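Long-range contacts in carbamate kinase (Mycoplasma penetrans, PDB 4AXS), which probably catalyses the reversible transfer of a phosphate group between ATP and carbamate, with carbamoyl phosphate as the phosphorylated product: residues T133-F144 against A183-I191; I207-P215 against G228-I239. All blocks are in the same frame, centred on the assembly; numbering follows the deposited sequence.

Interaction 1. Residues T133-F144 against A183-I191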
loop_
_atom_site.group_PDB
_atom_site.type_symbol
_atom_site.label_atom_id
_atom_site.label_comp_id
_atom_site.label_asym_id
_atom_site.label_seq_id
_atom_site.Cartn_x
_atom_site.Cartn_y
_atom_site.Cartn_z
ATOM N N THR A 133 1.680 4.613 -3.894
ATOM C CA THR A 133 2.057 5.732 -4.764
ATOM C C THR A 133 2.492 5.382 -6.194
ATOM O O THR A 133 3.449 4.637 -6.415
ATOM C CB THR A 133 3.171 6.599 -4.112
ATOM O OG1 THR A 133 2.742 7.049 -2.819
ATOM C CG2 THR A 133 3.536 7.817 -5.004
ATOM N N GLN A 134 1.788 5.946 -7.170
ATOM C CA GLN A 134 2.222 5.869 -8.561
ATOM C C GLN A 134 2.731 7.238 -9.013
ATOM O O GLN A 134 2.027 8.253 -8.912
ATOM C CB GLN A 134 1.108 5.348 -9.480
ATOM C CG GLN A 134 1.080 3.820 -9.596
ATOM C CD GLN A 134 0.004 3.294 -10.555
ATOM O OE1 GLN A 134 -1.142 3.093 -10.167
ATOM N NE2 GLN A 134 0.380 3.062 -11.806
ATOM N N THR A 135 3.976 7.260 -9.476
ATOM C CA THR A 135 4.608 8.497 -9.872
ATOM C C THR A 135 4.566 8.649 -11.375
ATOM O O THR A 135 5.032 7.787 -12.115
ATOM C CB THR A 135 6.069 8.598 -9.376
ATOM O OG1 THR A 135 6.090 8.688 -7.948
ATOM C CG2 THR A 135 6.768 9.842 -9.980
ATOM N N ILE A 136 3.991 9.766 -11.804
ATOM C CA ILE A 136 3.923 10.124 -13.205
ATOM C C ILE A 136 5.279 10.585 -13.713
ATOM O O ILE A 136 5.928 11.464 -13.136
ATOM C CB ILE A 136 2.898 11.241 -13.439
ATOM C CG1 ILE A 136 1.609 10.962 -12.656
ATOM C CG2 ILE A 136 2.609 11.389 -14.918
ATOM C CD1 ILE A 136 0.793 9.818 -13.219
ATOM N N VAL A 137 5.722 9.956 -14.788
ATOM C CA VAL A 137 6.894 10.425 -15.499
ATOM C C VAL A 137 6.503 10.545 -16.960
ATOM O O VAL A 137 5.548 9.898 -17.416
ATOM C CB VAL A 137 8.085 9.473 -15.341
ATOM C CG1 VAL A 137 8.465 9.359 -13.875
ATOM C CG2 VAL A 137 7.748 8.108 -15.913
ATOM N N ASP A 138 7.218 11.404 -17.673
ATOM C CA ASP A 138 7.060 11.555 -19.106
ATOM C C ASP A 138 7.768 10.381 -19.785
ATOM O O ASP A 138 8.845 9.959 -19.346
ATOM C CB ASP A 138 7.638 12.913 -19.533
ATOM C CG ASP A 138 8.182 12.910 -20.944
ATOM O OD1 ASP A 138 7.403 13.169 -21.889
ATOM O OD2 ASP A 138 9.400 12.667 -21.100
ATOM N N ALA A 139 7.150 9.841 -20.834
ATOM C CA ALA A 139 7.659 8.638 -21.500
ATOM C C ALA A 139 8.835 8.932 -22.416
ATOM O O ALA A 139 9.565 8.022 -22.818
ATOM C CB ALA A 139 6.550 7.954 -22.277
ATOM N N ASN A 140 9.010 10.206 -22.751
ATOM C CA ASN A 140 10.152 10.635 -23.543
ATOM C C ASN A 140 11.373 10.981 -22.689
ATOM O O ASN A 140 12.402 11.427 -23.209
ATOM C CB ASN A 140 9.767 11.826 -24.410
ATOM C CG ASN A 140 9.225 11.406 -25.750
ATOM O OD1 ASN A 140 9.812 10.556 -26.428
ATOM N ND2 ASN A 140 8.097 11.995 -26.148
ATOM N N ASP A 141 11.250 10.783 -21.379
ATOM C CA ASP A 141 12.369 10.997 -20.470
ATOM C C ASP A 141 13.637 10.389 -21.067
ATOM O O ASP A 141 13.654 9.218 -21.460
ATOM C CB ASP A 141 12.066 10.384 -19.097
ATOM C CG ASP A 141 12.614 11.209 -17.945
ATOM O OD1 ASP A 141 13.844 11.208 -17.737
ATOM O OD2 ASP A 141 11.803 11.845 -17.240
ATOM N N PRO A 142 14.695 11.200 -21.168
ATOM C CA PRO A 142 16.016 10.737 -21.610
ATOM C C PRO A 142 16.467 9.477 -20.872
ATOM O O PRO A 142 17.139 8.626 -21.452
ATOM C CB PRO A 142 16.917 11.911 -21.247
ATOM C CG PRO A 142 16.031 13.102 -21.379
ATOM C CD PRO A 142 14.665 12.655 -20.936
ATOM N N ALA A 143 16.075 9.363 -19.606
ATOM C CA ALA A 143 16.561 8.313 -18.720
ATOM C C ALA A 143 16.344 6.910 -19.268
ATOM O O ALA A 143 17.160 6.022 -19.043
ATOM C CB ALA A 143 15.910 8.446 -17.349
ATOM N N PHE A 144 15.238 6.704 -19.972
ATOM C CA PHE A 144 14.905 5.375 -20.478
ATOM C C PHE A 144 15.877 4.957 -21.559
ATOM O O PHE A 144 16.262 3.791 -21.648
ATOM C CB PHE A 144 13.496 5.348 -21.063
ATOM C CG PHE A 144 12.438 5.773 -20.105
ATOM C CD1 PHE A 144 12.144 5.000 -18.996
ATOM C CD2 PHE A 144 11.728 6.944 -20.315
ATOM C CE1 PHE A 144 11.170 5.391 -18.111
ATOM C CE2 PHE A 144 10.737 7.335 -19.436
ATOM C CZ PHE A 144 10.463 6.560 -18.332
ATOM N N ALA A 183 16.082 2.474 -15.901
ATOM C CA ALA A 183 16.138 3.935 -15.853
ATOM C C ALA A 183 15.782 4.599 -14.515
ATOM O O ALA A 183 15.393 3.923 -13.557
ATOM C CB ALA A 183 15.263 4.503 -16.973
ATOM N N SER A 184 15.921 5.927 -14.473
ATOM C CA SER A 184 15.570 6.738 -13.306
ATOM C C SER A 184 14.895 8.033 -13.736
ATOM O O SER A 184 15.489 9.114 -13.651
ATOM C CB SER A 184 16.811 7.080 -12.483
ATOM O OG SER A 184 17.449 5.912 -12.016
ATOM N N PRO A 185 13.643 7.928 -14.194
ATOM C CA PRO A 185 12.857 9.043 -14.729
ATOM C C PRO A 185 12.682 10.199 -13.745
ATOM O O PRO A 185 12.790 10.021 -12.529
ATOM C CB PRO A 185 11.483 8.407 -14.998
ATOM C CG PRO A 185 11.746 6.963 -15.130
ATOM C CD PRO A 185 12.890 6.666 -14.209
ATOM N N ILE A 186 12.389 11.375 -14.292
ATOM C CA ILE A 186 12.042 12.546 -13.505
ATOM C C ILE A 186 10.535 12.593 -13.202
ATOM O O ILE A 186 9.703 12.506 -14.112
ATOM C CB ILE A 186 12.456 13.822 -14.245
ATOM C CG1 ILE A 186 13.977 13.884 -14.359
ATOM C CG2 ILE A 186 11.905 15.057 -13.547
ATOM C CD1 ILE A 186 14.687 13.985 -13.027
ATOM N N PRO A 187 10.191 12.748 -11.919
ATOM C CA PRO A 187 8.833 12.737 -11.383
ATOM C C PRO A 187 8.046 14.025 -11.628
ATOM O O PRO A 187 8.356 15.038 -11.009
ATOM C CB PRO A 187 9.059 12.569 -9.877
ATOM C CG PRO A 187 10.479 12.154 -9.730
ATOM C CD PRO A 187 11.190 12.807 -10.846
ATOM N N VAL A 188 7.013 13.968 -12.471
ATOM C CA VAL A 188 6.195 15.142 -12.779
ATOM C C VAL A 188 4.934 15.286 -11.910
ATOM O O VAL A 188 4.530 16.402 -11.576
ATOM C CB VAL A 188 5.856 15.205 -14.270
ATOM C CG1 VAL A 188 7.123 14.965 -15.076
ATOM C CG2 VAL A 188 4.826 14.170 -14.616
ATOM N N ASP A 189 4.308 14.169 -11.554
ATOM C CA ASP A 189 3.342 14.172 -10.449
ATOM C C ASP A 189 2.864 12.792 -10.016
ATOM O O ASP A 189 3.562 11.803 -10.192
ATOM C CB ASP A 189 2.148 15.114 -10.679
ATOM C CG ASP A 189 1.260 14.668 -11.800
ATOM O OD1 ASP A 189 1.810 14.305 -12.859
ATOM O OD2 ASP A 189 0.018 14.694 -11.625
ATOM N N PHE A 190 1.681 12.742 -9.416
ATOM C CA PHE A 190 1.287 11.558 -8.670
ATOM C C PHE A 190 -0.210 11.358 -8.680
ATOM O O PHE A 190 -0.967 12.316 -8.618
ATOM C CB PHE A 190 1.814 11.659 -7.231
ATOM C CG PHE A 190 3.219 12.205 -7.139
ATOM C CD1 PHE A 190 4.315 11.373 -7.350
ATOM C CD2 PHE A 190 3.448 13.552 -6.861
ATOM C CE1 PHE A 190 5.618 11.868 -7.267
ATOM C CE2 PHE A 190 4.766 14.061 -6.780
ATOM C CZ PHE A 190 5.839 13.215 -6.990
ATOM N N ILE A 191 -0.633 10.102 -8.753
ATOM C CA ILE A 191 -2.038 9.790 -8.972
ATOM C C ILE A 191 -3.051 10.493 -8.055
ATOM O O ILE A 191 -4.125 10.892 -8.510
ATOM C CB ILE A 191 -2.291 8.271 -9.020
ATOM C CG1 ILE A 191 -1.806 7.715 -10.363
ATOM C CG2 ILE A 191 -3.777 7.956 -8.837
ATOM C CD1 ILE A 191 -2.620 6.525 -10.868
#
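Ile136 binds the opposing strand through both its backbone N and its O: Ile136 N donates to Asp189 O at 2.6 Å, with the donor lifted 36° out of the carbonyl plane, and Val188 N donates to Ile136 O at 2.8 Å. A third backbone bond, from Ile191 N to Gln134 O, lies in the carbonyl plane. Beyond the strand, Asp141 takes over: its OD2 accepts from Ile186 N at 3.0 Å, met from above the carboxylate plane, while OD1 caps the helix start through a weak bond from Ala143 N. One carboxylate thus ties the turn of 138-141, the helix start and the opposing loop together.

The side chains pack on both faces of the pairing. On one, Thr135 and Phe190 run side by side; OG1 of Thr135, beside its own backbone N at chi1 -67°, sits in the plane of the Phe190 ring at its edge, 3.3 Å from CD1, and it also bonds to Gly212 O. Ile136 and Asp189 share the other face, side by side, with Asp189 OD1 3.3 Å from Ile136 CB; the side chain of Val188 crosses that of Ile136 at about a right angle, their CG2 atoms 3.6 Å apart. The methyl CG2 of Thr135 rests on Pro187 CB. Farther along, Val137 CG1 packs on Pro185 CB at 3.4 Å, and the next ring atom, Pro185 CG, meets Phe144 CE1.

Val188 and Asp189 together face Ile136, a classic beta bulge where 187-190, outermost strand of the mixed sheet within this chain, pairs antiparallel with 134-137 in this amino acid kinase fold.

Interaction 2. Residues I207-P215 against G228-I239. With SO4 (sulfate ion), chain B.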
loop_
_atom_site.group_PDB
_atom_site.type_symbol
_atom_site.label_atom_id
_atom_site.label_comp_id
_atom_site.label_asym_id
_atom_site.label_seq_id
_atom_site.Cartn_x
_atom_site.Cartn_y
_atom_site.Cartn_z
ATOM N N ILE A 207 1.852 9.156 4.728
ATOM C CA ILE A 207 3.045 8.508 4.198
ATOM C C ILE A 207 2.871 8.260 2.709
ATOM O O ILE A 207 1.945 7.564 2.292
ATOM C CB ILE A 207 3.345 7.189 4.924
ATOM C CG1 ILE A 207 3.258 7.388 6.439
ATOM C CG2 ILE A 207 4.705 6.656 4.513
ATOM C CD1 ILE A 207 3.358 6.106 7.231
ATOM N N VAL A 208 3.762 8.847 1.914
ATOM C CA VAL A 208 3.677 8.763 0.460
ATOM C C VAL A 208 5.043 8.638 -0.201
ATOM O O VAL A 208 6.090 8.750 0.458
ATOM C CB VAL A 208 3.006 10.001 -0.127
ATOM C CG1 VAL A 208 1.535 10.035 0.242
ATOM C CG2 VAL A 208 3.716 11.253 0.349
ATOM N N GLY A 209 5.026 8.419 -1.514
ATOM C CA GLY A 209 6.253 8.318 -2.295
ATOM C C GLY A 209 7.165 7.194 -1.833
ATOM O O GLY A 209 8.401 7.327 -1.875
ATOM N N GLY A 210 6.563 6.089 -1.385
ATOM C CA GLY A 210 7.327 4.929 -0.953
ATOM C C GLY A 210 8.222 4.450 -2.079
ATOM O O GLY A 210 7.747 4.208 -3.182
ATOM N N GLY A 211 9.524 4.352 -1.818
ATOM C CA GLY A 211 10.484 3.958 -2.833
ATOM C C GLY A 211 10.445 4.865 -4.044
ATOM O O GLY A 211 10.922 4.503 -5.118
ATOM N N GLY A 212 9.862 6.046 -3.872
ATOM C CA GLY A 212 9.752 7.002 -4.959
ATOM C C GLY A 212 8.516 6.827 -5.830
ATOM O O GLY A 212 8.336 7.532 -6.827
ATOM N N GLY A 213 7.659 5.881 -5.460
ATOM C CA GLY A 213 6.459 5.621 -6.228
ATOM C C GLY A 213 6.777 4.743 -7.422
ATOM O O GLY A 213 7.931 4.648 -7.837
ATOM N N ILE A 214 5.752 4.094 -7.963
ATOM C CA ILE A 214 5.916 3.226 -9.110
ATOM C C ILE A 214 5.901 4.065 -10.377
ATOM O O ILE A 214 4.939 4.784 -10.642
ATOM C CB ILE A 214 4.758 2.184 -9.176
ATOM C CG1 ILE A 214 4.785 1.255 -7.962
ATOM C CG2 ILE A 214 4.787 1.387 -10.489
ATOM C CD1 ILE A 214 3.502 0.490 -7.802
ATOM N N PRO A 215 6.975 3.974 -11.169
ATOM C CA PRO A 215 7.076 4.670 -12.460
ATOM C C PRO A 215 5.816 4.442 -13.306
ATOM O O PRO A 215 5.513 3.298 -13.665
ATOM C CB PRO A 215 8.266 3.988 -13.138
ATOM C CG PRO A 215 9.048 3.362 -12.036
ATOM C CD PRO A 215 8.108 3.070 -10.916
ATOM N N GLY A 228 11.476 0.178 -13.778
ATOM C CA GLY A 228 12.448 1.212 -13.526
ATOM C C GLY A 228 12.203 1.780 -12.149
ATOM O O GLY A 228 11.296 1.343 -11.431
ATOM N N VAL A 229 13.018 2.758 -11.778
ATOM C CA VAL A 229 12.907 3.372 -10.470
ATOM C C VAL A 229 12.825 4.889 -10.568
ATOM O O VAL A 229 13.048 5.490 -11.618
ATOM C CB VAL A 229 14.108 3.027 -9.581
ATOM C CG1 VAL A 229 14.265 1.527 -9.458
ATOM C CG2 VAL A 229 15.366 3.667 -10.138
ATOM N N ILE A 230 12.501 5.498 -9.443
ATOM C CA ILE A 230 12.442 6.927 -9.340
ATOM C C ILE A 230 13.163 7.212 -8.061
ATOM O O ILE A 230 12.911 6.556 -7.052
ATOM C CB ILE A 230 10.999 7.396 -9.256
ATOM C CG1 ILE A 230 10.326 7.162 -10.614
ATOM C CG2 ILE A 230 10.938 8.846 -8.818
ATOM C CD1 ILE A 230 8.854 7.257 -10.586
ATOM N N ASP A 231 14.105 8.149 -8.122
ATOM C CA ASP A 231 14.891 8.525 -6.971
ATOM C C ASP A 231 13.952 9.121 -5.917
ATOM O O ASP A 231 13.256 10.108 -6.176
ATOM C CB ASP A 231 15.956 9.529 -7.399
ATOM C CG ASP A 231 16.801 10.014 -6.242
ATOM O OD1 ASP A 231 16.289 10.819 -5.432
ATOM O OD2 ASP A 231 17.963 9.566 -6.137
ATOM N N LYS A 232 13.922 8.499 -4.741
ATOM C CA LYS A 232 13.007 8.898 -3.686
ATOM C C LYS A 232 13.210 10.349 -3.239
ATOM O O LYS A 232 12.249 11.024 -2.856
ATOM C CB LYS A 232 13.090 7.929 -2.495
ATOM C CG LYS A 232 14.411 7.952 -1.708
ATOM C CD LYS A 232 14.344 8.921 -0.540
ATOM C CE LYS A 232 15.337 8.548 0.545
ATOM N NZ LYS A 232 16.755 8.753 0.122
ATOM N N ASP A 233 14.448 10.841 -3.292
ATOM C CA ASP A 233 14.691 12.245 -2.928
ATOM C C ASP A 233 14.003 13.211 -3.920
ATOM O O ASP A 233 13.267 14.099 -3.512
ATOM C CB ASP A 233 16.194 12.523 -2.737
ATOM C CG ASP A 233 16.826 11.646 -1.634
ATOM O OD1 ASP A 233 16.275 11.579 -0.511
ATOM O OD2 ASP A 233 17.889 11.031 -1.892
ATOM N N PHE A 234 14.214 13.008 -5.219
ATOM C CA PHE A 234 13.459 13.723 -6.248
ATOM C C PHE A 234 11.954 13.602 -5.997
ATOM O O PHE A 234 11.216 14.590 -6.032
ATOM C CB PHE A 234 13.714 13.114 -7.632
ATOM C CG PHE A 234 15.095 13.351 -8.186
ATOM C CD1 PHE A 234 15.929 14.326 -7.669
ATOM C CD2 PHE A 234 15.546 12.606 -9.269
ATOM C CE1 PHE A 234 17.168 14.535 -8.207
ATOM C CE2 PHE A 234 16.809 12.825 -9.806
ATOM C CZ PHE A 234 17.613 13.785 -9.266
ATOM N N ALA A 235 11.495 12.373 -5.773
ATOM C CA ALA A 235 10.072 12.131 -5.641
ATOM C C ALA A 235 9.557 12.962 -4.497
ATOM O O ALA A 235 8.624 13.728 -4.648
ATOM C CB ALA A 235 9.773 10.628 -5.409
ATOM N N LEU A 236 10.189 12.819 -3.348
ATOM C CA LEU A 236 9.698 13.474 -2.146
ATOM C C LEU A 236 9.859 14.986 -2.199
ATOM O O LEU A 236 9.161 15.723 -1.491
ATOM C CB LEU A 236 10.363 12.879 -0.907
ATOM C CG LEU A 236 9.511 11.723 -0.392
ATOM C CD1 LEU A 236 10.368 10.624 0.215
ATOM C CD2 LEU A 236 8.480 12.239 0.606
ATOM N N ALA A 237 10.777 15.445 -3.046
ATOM C CA ALA A 237 10.958 16.872 -3.251
ATOM C C ALA A 237 9.818 17.434 -4.120
ATOM O O ALA A 237 9.323 18.527 -3.868
ATOM C CB ALA A 237 12.323 17.156 -3.857
ATOM N N LYS A 238 9.384 16.670 -5.118
ATOM C CA LYS A 238 8.216 17.056 -5.923
ATOM C C LYS A 238 6.959 17.134 -5.070
ATOM O O LYS A 238 6.149 18.052 -5.211
ATOM C CB LYS A 238 7.988 16.076 -7.076
ATOM C CG LYS A 238 8.450 16.595 -8.438
ATOM C CD LYS A 238 7.452 17.566 -9.084
ATOM C CE LYS A 238 8.021 18.137 -10.393
ATOM N NZ LYS A 238 6.972 18.481 -11.403
ATOM N N ILE A 239 6.809 16.148 -4.193
ATOM C CA ILE A 239 5.738 16.105 -3.215
ATOM C C ILE A 239 5.841 17.250 -2.215
ATOM O O ILE A 239 4.843 17.904 -1.911
ATOM C CB ILE A 239 5.771 14.759 -2.461
ATOM C CG1 ILE A 239 5.247 13.642 -3.367
ATOM C CG2 ILE A 239 4.983 14.836 -1.147
ATOM C CD1 ILE A 239 5.256 12.285 -2.728
HETATM S S SO4 B . 17.291 4.570 -1.318
HETATM O O1 SO4 B . 16.753 3.984 -2.548
HETATM O O2 SO4 B . 16.371 4.204 -0.243
HETATM O O3 SO4 B . 18.627 4.055 -0.988
HETATM O O4 SO4 B . 17.433 6.028 -1.451
#
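The glycine turn 209-213, within 207-215, lies against the start of helix 232-242, bringing Gly212 CA within 4.0 Å of Lys232 CA. Two tight backbone bonds, Gly212 N to Gly209 O and Gly213 N to Gly210 O, coil the turn, and Gly212 presents bare backbone to the helix; Ala235 CB settles 3.7 Å from Gly212 CA.

Ile230 comes from the loop that leads into the helix. Its CG2 lies 3.5 Å from Gly212 O, an oxygen that accepts a bond from Thr135, and its CD1 reaches Pro215 CA, since CG1 is turned beside the backbone N (chi1 -70°) and the chain then extends (chi2 166°). Pro215 also sets its CG 3.1 Å from Gly228 O. One helical turn beyond Ala235, Ile239 CD1 reaches Val208 CG2 at 3.6 Å, their side chains meeting obliquely, and passes Gly209 N, which bonds to Thr133.

Polar groups of the helix turn elsewhere. Asp231 caps the N-terminus, its OD1 accepting from Phe234 N on the anti side. Lys232, bent at chi2 and chi4, carries NZ away from the glycines to Asp233 OD1 (2.9 Å, a salt bridge) and to O4 of a sulfate (3.2 Å) that Gly33 N also holds.

The two segments therefore meet through packing alone, while the charged end of Lys232 is directed to an anion. The sulfate probably came from the crystallisation liquor, but its place by a lysine at a helix start and a glycine N is consistent with a phosphate-binding pocket.

How the interactions relate
Both contacts build on the same mixed sheet, in which strands 134-137 and 214-218 are neighbours, and they touch directly, for instance where Thr133 O meets Ile214 N. Interaction 1 involves the outermost strand of that sheet within this chain, is partly buried, and relies on backbone bonds and on a carboxylate; several of its side chains, such as Ile186 and Val188, are exposed. Interaction 2 is near the centre of the chain, wholly without exposed touching residues, and relies on close packing of glycines, alanine and branched side chains. Helix 232-242 serves both, with Phe190 lying against Ile239 and Lys238. Only interaction 2 reaches a bound anion.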